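Local structure of PAC2 family protein (2WAM) at residues S204-S209 against V235-H240; K155-I160 against E224-Q229. The protein is of unknown function but belongs to the PAC2 family and is representative of a duplicated gene family in actinobacteria. All coordinates share one frame; numbering follows the deposited sequence.

Contact 1 (S204-S209 against V235-H240); sequences SDFQPS and VGFTVH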
loop_
_atom_site.group_PDB
_atom_site.type_symbol
_atom_site.label_atom_id
_atom_site.label_comp_id
_atom_site.label_asym_id
_atom_site.label_seq_id
_atom_site.Cartn_x
_atom_site.Cartn_y
_atom_site.Cartn_z
ATOM N N SER A 204 6.394 -38.027 26.676
ATOM C CA SER A 204 6.279 -38.932 27.816
ATOM C C SER A 204 7.633 -39.534 28.171
ATOM O O SER A 204 7.832 -40.049 29.274
ATOM C CB SER A 204 5.272 -40.037 27.504
ATOM O OG SER A 204 5.455 -40.538 26.192
ATOM N N ASP A 205 8.560 -39.453 27.219
ATOM C CA ASP A 205 9.910 -39.971 27.393
ATOM C C ASP A 205 10.728 -39.085 28.319
ATOM O O ASP A 205 11.800 -39.476 28.778
ATOM C CB ASP A 205 10.623 -40.069 26.040
ATOM C CG ASP A 205 10.245 -41.314 25.264
ATOM O OD1 ASP A 205 10.548 -41.373 24.050
ATOM O OD2 ASP A 205 9.649 -42.232 25.866
ATOM N N PHE A 206 10.233 -37.884 28.586
ATOM C CA PHE A 206 11.024 -36.915 29.328
ATOM C C PHE A 206 10.510 -36.698 30.747
ATOM O O PHE A 206 9.349 -36.971 31.053
ATOM C CB PHE A 206 11.103 -35.584 28.571
ATOM C CG PHE A 206 11.718 -35.697 27.204
ATOM C CD1 PHE A 206 10.964 -36.135 26.120
ATOM C CD2 PHE A 206 13.046 -35.362 26.998
ATOM C CE1 PHE A 206 11.521 -36.240 24.859
ATOM C CE2 PHE A 206 13.613 -35.464 25.735
ATOM C CZ PHE A 206 12.850 -35.905 24.666
ATOM N N GLN A 207 11.397 -36.210 31.606
ATOM C CA GLN A 207 11.054 -35.928 32.984
ATOM C C GLN A 207 11.190 -34.436 33.244
ATOM O O GLN A 207 12.300 -33.923 33.402
ATOM C CB GLN A 207 11.943 -36.732 33.934
ATOM C CG GLN A 207 11.749 -38.237 33.821
ATOM C CD GLN A 207 10.359 -38.696 34.257
ATOM O OE1 GLN A 207 9.895 -38.368 35.353
ATOM N NE2 GLN A 207 9.696 -39.470 33.400
ATOM N N PRO A 208 10.053 -33.731 33.270
ATOM C CA PRO A 208 10.035 -32.297 33.532
ATOM C C PRO A 208 10.929 -31.953 34.705
ATOM O O PRO A 208 10.691 -32.396 35.827
ATOM C CB PRO A 208 8.573 -32.037 33.879
ATOM C CG PRO A 208 7.839 -33.023 33.058
ATOM C CD PRO A 208 8.701 -34.258 33.032
ATOM N N SER A 209 11.962 -31.174 34.423
ATOM C CA SER A 209 12.885 -30.687 35.432
ATOM C C SER A 209 12.591 -29.211 35.743
ATOM O O SER A 209 13.464 -28.477 36.206
ATOM C CB SER A 209 14.322 -30.870 34.925
ATOM O OG SER A 209 15.282 -30.308 35.805
ATOM N N VAL A 235 5.326 -28.987 19.552
ATOM C CA VAL A 235 6.329 -29.591 20.408
ATOM C C VAL A 235 7.669 -28.906 20.146
ATOM O O VAL A 235 7.897 -28.340 19.077
ATOM C CB VAL A 235 6.378 -31.145 20.260
ATOM C CG1 VAL A 235 6.309 -31.564 18.823
ATOM C CG2 VAL A 235 7.600 -31.718 20.923
ATOM N N GLY A 236 8.534 -28.917 21.152
ATOM C CA GLY A 236 9.752 -28.144 21.100
ATOM C C GLY A 236 10.828 -28.822 21.904
ATOM O O GLY A 236 10.568 -29.387 22.960
ATOM N N PHE A 237 12.046 -28.770 21.394
ATOM C CA PHE A 237 13.169 -29.401 22.062
ATOM C C PHE A 237 14.299 -28.411 22.246
ATOM O O PHE A 237 14.761 -27.787 21.297
ATOM C CB PHE A 237 13.637 -30.623 21.276
ATOM C CG PHE A 237 12.577 -31.648 21.097
ATOM C CD1 PHE A 237 11.955 -31.810 19.870
ATOM C CD2 PHE A 237 12.177 -32.440 22.166
ATOM C CE1 PHE A 237 10.955 -32.767 19.699
ATOM C CE2 PHE A 237 11.186 -33.390 22.017
ATOM C CZ PHE A 237 10.571 -33.558 20.774
ATOM N N THR A 238 14.732 -28.258 23.483
ATOM C CA THR A 238 15.829 -27.374 23.792
ATOM C C THR A 238 16.985 -28.226 24.287
ATOM O O THR A 238 16.939 -28.789 25.378
ATOM C CB THR A 238 15.420 -26.367 24.852
ATOM O OG1 THR A 238 14.266 -25.647 24.393
ATOM C CG2 THR A 238 16.556 -25.402 25.117
ATOM N N VAL A 239 18.010 -28.340 23.457
ATOM C CA VAL A 239 19.139 -29.214 23.742
ATOM C C VAL A 239 20.154 -28.513 24.664
ATOM O O VAL A 239 20.313 -27.285 24.610
ATOM C CB VAL A 239 19.780 -29.743 22.420
ATOM C CG1 VAL A 239 20.209 -28.590 21.486
ATOM C CG2 VAL A 239 20.930 -30.674 22.704
ATOM N N HIS A 240 20.815 -29.286 25.525
ATOM C CA HIS A 240 21.780 -28.722 26.465
ATOM C C HIS A 240 23.215 -28.820 25.966
ATOM O O HIS A 240 23.713 -29.907 25.688
ATOM C CB HIS A 240 21.649 -29.388 27.832
ATOM C CG HIS A 240 20.298 -29.221 28.455
ATOM N ND1 HIS A 240 19.608 -30.265 29.028
ATOM C CD2 HIS A 240 19.505 -28.132 28.580
ATOM C CE1 HIS A 240 18.451 -29.825 29.488
ATOM N NE2 HIS A 240 18.363 -28.534 29.228
#

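Contact 2 (K155-I160 against E224-Q229); sequences KWERFI and EYRMAQ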
loop_
_atom_site.group_PDB
_atom_site.type_symbol
_atom_site.label_atom_id
_atom_site.label_comp_id
_atom_site.label_asym_id
_atom_site.label_seq_id
_atom_site.Cartn_x
_atom_site.Cartn_y
_atom_site.Cartn_z
ATOM N N LYS A 155 8.588 -7.019 13.959
ATOM C CA LYS A 155 7.299 -7.551 13.508
ATOM C C LYS A 155 6.978 -9.014 13.816
ATOM O O LYS A 155 6.489 -9.727 12.937
ATOM C CB LYS A 155 7.191 -7.365 12.003
ATOM C CG LYS A 155 7.185 -5.940 11.567
ATOM C CD LYS A 155 7.640 -5.840 10.133
ATOM C CE LYS A 155 7.382 -4.457 9.590
ATOM N NZ LYS A 155 8.278 -4.220 8.464
ATOM N N TRP A 156 7.222 -9.459 15.043
ATOM C CA TRP A 156 6.993 -10.859 15.380
ATOM C C TRP A 156 5.550 -11.303 15.172
ATOM O O TRP A 156 5.297 -12.431 14.759
ATOM C CB TRP A 156 7.409 -11.146 16.823
ATOM C CG TRP A 156 8.881 -11.213 17.036
ATOM C CD1 TRP A 156 9.866 -10.837 16.161
ATOM C CD2 TRP A 156 9.543 -11.654 18.218
ATOM N NE1 TRP A 156 11.100 -11.039 16.724
ATOM C CE2 TRP A 156 10.930 -11.535 17.994
ATOM C CE3 TRP A 156 9.101 -12.149 19.453
ATOM C CZ2 TRP A 156 11.871 -11.886 18.949
ATOM C CZ3 TRP A 156 10.032 -12.500 20.397
ATOM C CH2 TRP A 156 11.405 -12.364 20.144
ATOM N N GLU A 157 4.595 -10.435 15.480
ATOM C CA GLU A 157 3.207 -10.858 15.389
ATOM C C GLU A 157 2.825 -11.064 13.938
ATOM O O GLU A 157 2.302 -12.115 13.559
ATOM C CB GLU A 157 2.264 -9.883 16.088
ATOM C CG GLU A 157 2.468 -9.798 17.612
ATOM C CD GLU A 157 2.176 -11.102 18.367
ATOM O OE1 GLU A 157 2.561 -11.195 19.545
ATOM O OE2 GLU A 157 1.565 -12.032 17.801
ATOM N N ARG A 158 3.117 -10.064 13.117
ATOM C CA ARG A 158 2.812 -10.168 11.703
ATOM C C ARG A 158 3.497 -11.405 11.092
ATOM O O ARG A 158 2.888 -12.170 10.346
ATOM C CB ARG A 158 3.219 -8.883 10.992
ATOM C CG ARG A 158 2.673 -8.750 9.597
ATOM C CD ARG A 158 2.737 -7.316 9.162
ATOM N NE ARG A 158 3.115 -7.215 7.763
ATOM C CZ ARG A 158 3.627 -6.124 7.208
ATOM N NH1 ARG A 158 3.822 -5.037 7.939
ATOM N NH2 ARG A 158 3.945 -6.128 5.920
ATOM N N PHE A 159 4.763 -11.595 11.438
ATOM C CA PHE A 159 5.549 -12.732 10.992
ATOM C C PHE A 159 4.934 -14.066 11.407
ATOM O O PHE A 159 4.706 -14.940 10.566
ATOM C CB PHE A 159 6.986 -12.619 11.523
ATOM C CG PHE A 159 7.804 -13.860 11.321
ATOM C CD1 PHE A 159 8.274 -14.585 12.415
ATOM C CD2 PHE A 159 8.080 -14.321 10.047
ATOM C CE1 PHE A 159 9.016 -15.726 12.237
ATOM C CE2 PHE A 159 8.821 -15.470 9.857
ATOM C CZ PHE A 159 9.299 -16.172 10.954
ATOM N N ILE A 160 4.670 -14.216 12.703
ATOM C CA ILE A 160 4.059 -15.430 13.232
ATOM C C ILE A 160 2.702 -15.752 12.579
ATOM O O ILE A 160 2.434 -16.896 12.201
ATOM C CB ILE A 160 3.901 -15.346 14.750
ATOM C CG1 ILE A 160 5.273 -15.449 15.426
ATOM C CG2 ILE A 160 2.986 -16.449 15.249
ATOM C CD1 ILE A 160 5.309 -14.837 16.815
ATOM N N GLU A 224 5.371 -21.107 18.664
ATOM C CA GLU A 224 4.841 -22.297 19.307
ATOM C C GLU A 224 3.629 -21.957 20.194
ATOM O O GLU A 224 2.564 -22.573 20.076
ATOM C CB GLU A 224 5.956 -22.981 20.089
ATOM C CG GLU A 224 5.515 -24.011 21.088
ATOM C CD GLU A 224 6.684 -24.840 21.582
ATOM O OE1 GLU A 224 7.563 -25.182 20.753
ATOM O OE2 GLU A 224 6.723 -25.147 22.793
ATOM N N TYR A 225 3.780 -20.961 21.060
ATOM C CA TYR A 225 2.664 -20.505 21.887
ATOM C C TYR A 225 1.447 -20.032 21.080
ATOM O O TYR A 225 0.312 -20.434 21.365
ATOM C CB TYR A 225 3.109 -19.398 22.836
ATOM C CG TYR A 225 2.006 -18.934 23.755
ATOM C CD1 TYR A 225 1.380 -19.824 24.626
ATOM C CD2 TYR A 225 1.585 -17.607 23.755
ATOM C CE1 TYR A 225 0.368 -19.403 25.469
ATOM C CE2 TYR A 225 0.575 -17.177 24.590
ATOM C CZ TYR A 225 -0.030 -18.077 25.448
ATOM O OH TYR A 225 -1.032 -17.652 26.284
ATOM N N ARG A 226 1.678 -19.172 20.085
ATOM C CA ARG A 226 0.576 -18.664 19.275
ATOM C C ARG A 226 -0.124 -19.807 18.563
ATOM O O ARG A 226 -1.346 -19.900 18.582
ATOM C CB ARG A 226 1.063 -17.618 18.275
ATOM C CG ARG A 226 1.537 -16.325 18.911
ATOM C CD ARG A 226 0.408 -15.359 19.082
ATOM N NE ARG A 226 0.832 -14.119 19.727
ATOM C CZ ARG A 226 0.674 -13.863 21.020
ATOM N NH1 ARG A 226 0.109 -14.764 21.808
ATOM N NH2 ARG A 226 1.086 -12.713 21.526
ATOM N N MET A 227 0.666 -20.676 17.946
ATOM C CA MET A 227 0.168 -21.891 17.306
ATOM C C MET A 227 -0.761 -22.693 18.221
ATOM O O MET A 227 -1.856 -23.081 17.809
ATOM C CB MET A 227 1.340 -22.784 16.868
ATOM C CG MET A 227 2.103 -22.301 15.633
ATOM S SD MET A 227 1.030 -22.172 14.209
ATOM C CE MET A 227 1.147 -23.836 13.555
ATOM N N ALA A 228 -0.318 -22.949 19.453
ATOM C CA ALA A 228 -1.139 -23.662 20.435
ATOM C C ALA A 228 -2.435 -22.925 20.758
ATOM O O ALA A 228 -3.489 -23.549 20.875
ATOM C CB ALA A 228 -0.369 -23.917 21.702
ATOM N N GLN A 229 -2.351 -21.605 20.915
ATOM C CA GLN A 229 -3.531 -20.805 21.183
ATOM C C GLN A 229 -4.600 -21.045 20.116
ATOM O O GLN A 229 -5.787 -20.830 20.352
ATOM C CB GLN A 229 -3.183 -19.316 21.266
ATOM C CG GLN A 229 -2.608 -18.857 22.601
ATOM C CD GLN A 229 -2.175 -17.394 22.558
ATOM O OE1 GLN A 229 -1.504 -16.966 21.616
ATOM N NE2 GLN A 229 -2.568 -16.618 23.572
#

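Contact 1 (S204-S209 against V235-H240)
The rings of Phe-206 and Phe-237 meet obliquely. The planes stand 39° apart and the centroids are 6.0 Å from each other. One atom of Phe-237, CE2, does the touching. It lies against the outer end of the other ring, 4.0 Å from Phe-206 CZ and also 4.0 Å from Phe-206 CE1. The two side chains cross at about a right angle.

Both phenylalanines carry CG beside the backbone N and anti to the carbonyl carbon, each with chi1 of -59°. For Phe-237 this rotation matters, because its CB does not itself point at segment 204-209; the ring has to reach over. The CB of Phe-206 does point toward the strand. The backbones stay well apart, with Phe-206 CA and Phe-237 CA 10.7 Å from each other. No hydrogen bond joins the segments. The contact is small, burying 60 Å² in all, and it is purely apolar.

Segment 204-209 belongs to the loop between strands 193-197 and 213-216. Phe-237 lies on strand 234-242, which runs between strands 174-183 and 193-197 of the mixed sheet. Helix 251-265 packs beside the ring pair: Gln-260 touches both phenylalanines and Thr-264 touches Phe-237. Phe-206 also rests on Ala-195, so the loop packs against the sheet near its 193-197 border strand and against this helix.

Contact 2 (K155-I160 against E224-Q229)
Arg-226 makes the contact for segment 224-229, meeting both Glu-157 and Ile-160 of helix 156-169. Before it in the sequence, Glu-224 turns away from the other helix, and its OE2 is hydrogen-bonded to His-196 ND1. The CB of Arg-226 then points toward segment 155-160. Its aliphatic start packs on the CG2 branch of Ile-160, with Ile-160 CG2 3.8 Å from Arg-226 CB and 3.9 Å from Arg-226 CG. The chain turns about its CB-CG bond (chi2 -89°) and carries the guanidinium to the carboxylate of Glu-157.

The grip is side-on and uses two nitrogens. Arg-226 NE donates to Glu-157 OE2 at 2.9 Å, on the syn lone pair. Arg-226 NH2 donates to Glu-157 OE1, also at 2.9 Å, on the syn side but somewhat out of the carboxylate plane. Both bonds are fairly straight, at 162° and 163°. The carboxylate and guanidinium groups are nearly coplanar. Glu-157 is bent at chi2, and its side chain crosses that of Arg-226 at about a right angle.

Farther along, one turn on, Gln-229 OE1 accepts a bond from Arg-226 NH1 at 2.7 Å, close to the guanidinium plane. The guanidinium is therefore held through NE, NH2 and NH1, which should limit its rotation.

Arg-226 NH2 has a second charged partner, Asp-128 of the second subunit, and Trp-156 stacks on Tyr-109 of that subunit. The salt bridge is thus part of a subunit interface. The guanidinium probably stabilises the negative charge of Glu-157 and of that Asp-128 and offsets their mutual repulsion, and the arginine ties two helices of its own chain to the neighbouring subunit.

Both contacts are partly buried. Contact 2 joins two helices, and the second subunit bonds to Arg-226 itself. Contact 1 joins a loop to a strand of the mixed sheet, and the second subunit reaches it only at Pro-208, away from the ring pair. Their chemistry differs accordingly: contact 1 is a small apolar ring pair, while contact 2 is larger and built on a two-bond salt bridge backed by an aliphatic contact to Ile-160. Their centres are 21 Å apart, yet helix 219-229 is followed in the chain by strand 234-242. The elements also touch directly, Glu-224 OE1 lying 3.6 Å from Val-235 O. His-196 gives a further tie, hydrogen-bonded to Glu-224 and, weakly, to Thr-238.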